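RTX toxin RtxA (Vibrio vulnificus MO6-24/O, PDB 6IMP) is a multifunctional toxin that carries an effector domain with an alpha/beta-hydrolase fold, which probably acts as a hydrolase in virulence. Local coordinates at residues Phe104-Gly109 / Ala132-Gly137. Numbering follows the deposited sequence.
Sequences FLHGSG and AVNLRG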
loop_
_atom_site.group_PDB
_atom_site.type_symbol
_atom_site.label_atom_id
_atom_site.label_comp_id
_atom_site.label_asym_id
_atom_site.label_seq_id
_atom_site.Cartn_x
_atom_site.Cartn_y
_atom_site.Cartn_z
ATOM N N PHE A 104 2.483 1.656 6.147
ATOM C CA PHE A 104 2.625 0.678 5.069
ATOM C C PHE A 104 1.295 0.415 4.380
ATOM O O PHE A 104 0.324 -0.028 5.022
ATOM C CB PHE A 104 3.183 -0.659 5.589
ATOM C CG PHE A 104 3.454 -1.663 4.489
ATOM C CD1 PHE A 104 4.322 -1.350 3.447
ATOM C CD2 PHE A 104 2.800 -2.882 4.460
ATOM C CE1 PHE A 104 4.545 -2.241 2.416
ATOM C CE2 PHE A 104 3.027 -3.785 3.431
ATOM C CZ PHE A 104 3.899 -3.463 2.407
ATOM N N LEU A 105 1.257 0.622 3.072
ATOM C CA LEU A 105 0.086 0.193 2.300
ATOM C C LEU A 105 0.427 -1.003 1.444
ATOM O O LEU A 105 1.116 -0.872 0.447
ATOM C CB LEU A 105 -0.473 1.325 1.439
ATOM C CG LEU A 105 -1.199 2.432 2.229
ATOM C CD1 LEU A 105 -1.300 3.696 1.383
ATOM C CD2 LEU A 105 -2.582 2.005 2.701
ATOM N N HIS A 106 -0.061 -2.174 1.839
ATOM C CA HIS A 106 0.137 -3.369 1.033
ATOM C C HIS A 106 -0.493 -3.217 -0.336
ATOM O O HIS A 106 -1.248 -2.289 -0.582
ATOM C CB HIS A 106 -0.448 -4.584 1.721
ATOM C CG HIS A 106 -1.932 -4.692 1.606
ATOM N ND1 HIS A 106 -2.547 -5.277 0.522
ATOM C CD2 HIS A 106 -2.920 -4.372 2.474
ATOM C CE1 HIS A 106 -3.855 -5.293 0.719
ATOM N NE2 HIS A 106 -4.107 -4.752 1.897
ATOM N N GLY A 107 -0.155 -4.136 -1.225
ATOM C CA GLY A 107 -0.721 -4.173 -2.565
ATOM C C GLY A 107 -1.519 -5.443 -2.787
ATOM O O GLY A 107 -2.106 -5.993 -1.853
ATOM N N SER A 108 -1.497 -5.921 -4.028
ATOM C CA SER A 108 -2.445 -6.921 -4.516
ATOM C C SER A 108 -1.974 -8.341 -4.272
ATOM O O SER A 108 -0.781 -8.613 -4.278
ATOM C CB SER A 108 -2.640 -6.738 -6.019
ATOM O OG SER A 108 -3.694 -7.557 -6.488
ATOM N N GLY A 109 -2.927 -9.252 -4.106
ATOM C CA GLY A 109 -2.669 -10.682 -4.282
ATOM C C GLY A 109 -2.410 -11.504 -3.030
ATOM O O GLY A 109 -2.294 -12.730 -3.114
ATOM N N ALA A 132 0.707 -1.597 9.779
ATOM C CA ALA A 132 0.493 -2.603 8.737
ATOM C C ALA A 132 -0.901 -3.213 8.808
ATOM O O ALA A 132 -1.111 -4.248 9.462
ATOM C CB ALA A 132 1.545 -3.688 8.835
ATOM N N VAL A 133 -1.824 -2.588 8.079
ATOM C CA VAL A 133 -3.255 -2.898 8.143
ATOM C C VAL A 133 -3.789 -3.306 6.772
ATOM O O VAL A 133 -3.500 -2.661 5.757
ATOM C CB VAL A 133 -4.041 -1.686 8.658
ATOM C CG1 VAL A 133 -5.537 -1.946 8.639
ATOM C CG2 VAL A 133 -3.581 -1.349 10.062
ATOM N N ASN A 134 -4.553 -4.396 6.756
ATOM C CA ASN A 134 -5.250 -4.842 5.550
ATOM C C ASN A 134 -6.319 -3.845 5.100
ATOM O O ASN A 134 -7.173 -3.427 5.876
ATOM C CB ASN A 134 -5.940 -6.182 5.795
ATOM C CG ASN A 134 -4.990 -7.347 5.766
ATOM O OD1 ASN A 134 -4.359 -7.629 4.752
ATOM N ND2 ASN A 134 -4.909 -8.059 6.872
ATOM N N LEU A 135 -6.310 -3.546 3.814
ATOM C CA LEU A 135 -7.436 -2.903 3.153
ATOM C C LEU A 135 -8.636 -3.840 3.171
ATOM O O LEU A 135 -8.477 -5.055 3.349
ATOM C CB LEU A 135 -7.066 -2.598 1.714
ATOM C CG LEU A 135 -5.788 -1.773 1.579
ATOM C CD1 LEU A 135 -5.184 -1.927 0.196
ATOM C CD2 LEU A 135 -6.093 -0.319 1.896
ATOM N N ARG A 136 -9.831 -3.294 2.965
ATOM C CA ARG A 136 -11.029 -4.134 2.895
ATOM C C ARG A 136 -10.839 -5.326 1.947
ATOM O O ARG A 136 -10.350 -5.167 0.830
ATOM C CB ARG A 136 -12.237 -3.333 2.437
ATOM C CG ARG A 136 -12.184 -2.917 0.983
ATOM C CD ARG A 136 -13.349 -2.025 0.656
ATOM N NE ARG A 136 -13.241 -0.735 1.322
ATOM C CZ ARG A 136 -14.200 0.180 1.322
ATOM N NH1 ARG A 136 -14.017 1.328 1.959
ATOM N NH2 ARG A 136 -15.330 -0.034 0.652
ATOM N N GLY A 137 -11.223 -6.510 2.413
ATOM C CA GLY A 137 -11.233 -7.718 1.580
ATOM C C GLY A 137 -9.932 -8.492 1.637
ATOM O O GLY A 137 -9.808 -9.564 1.031
HETATM O O HOH W 1 -1.562 -0.077 7.352
#
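His106 reaches across to Val133, Asn134 and Leu135 just where strands 101-105 and 129-133, parallel neighbours of the central sheet, run out into loops. Its CB leaves the backbone toward segment 132-137, and CG sits between the backbone N and the carbonyl carbon (chi1 78°), which lays the ring across the gap with NE2 facing the amide of Leu135. Beyond CG, CD2 faces Val133 O, 3.7 Å away at the ring edge. On the other arm, ND1 donates to Gly107 O, which lies close to the ring plane and is approached in its carbonyl plane, on a lone pair. At the tip NE2 accepts the backbone N-H of Leu135, with Leu135 N 3.2 Å from His106 NE2 and an N-H...N angle of 163°.

Leu135 thus grips the ring twice: its amide comes in at the edge, while CD1 lies over one face, nearest NE2 and CE1, 3.8 Å from the His106 ring centroid in a CH-pi contact. Histidine suits the place because one flat group offers both donor and acceptor; leucine suits because its branched end covers the ring while Leu135 CD2 also meets Leu105 CD2, 4.3 Å away. Farther back, a water links Phe104 O to Val133 N. Asn134 OD1 accepts from Ala112 N at helix 112-124, the helix of this beta-alpha-beta crossover. The His106-Gly107 loop follows a central strand, as does the His-Gly loop lining the oxyanion hole in many alpha/beta hydrolases.

With ND1 donating and NE2 accepting, this buried imidazole is probably neutral, its proton on ND1; two bonds near its plane fix its rotation, and it joins the two loops.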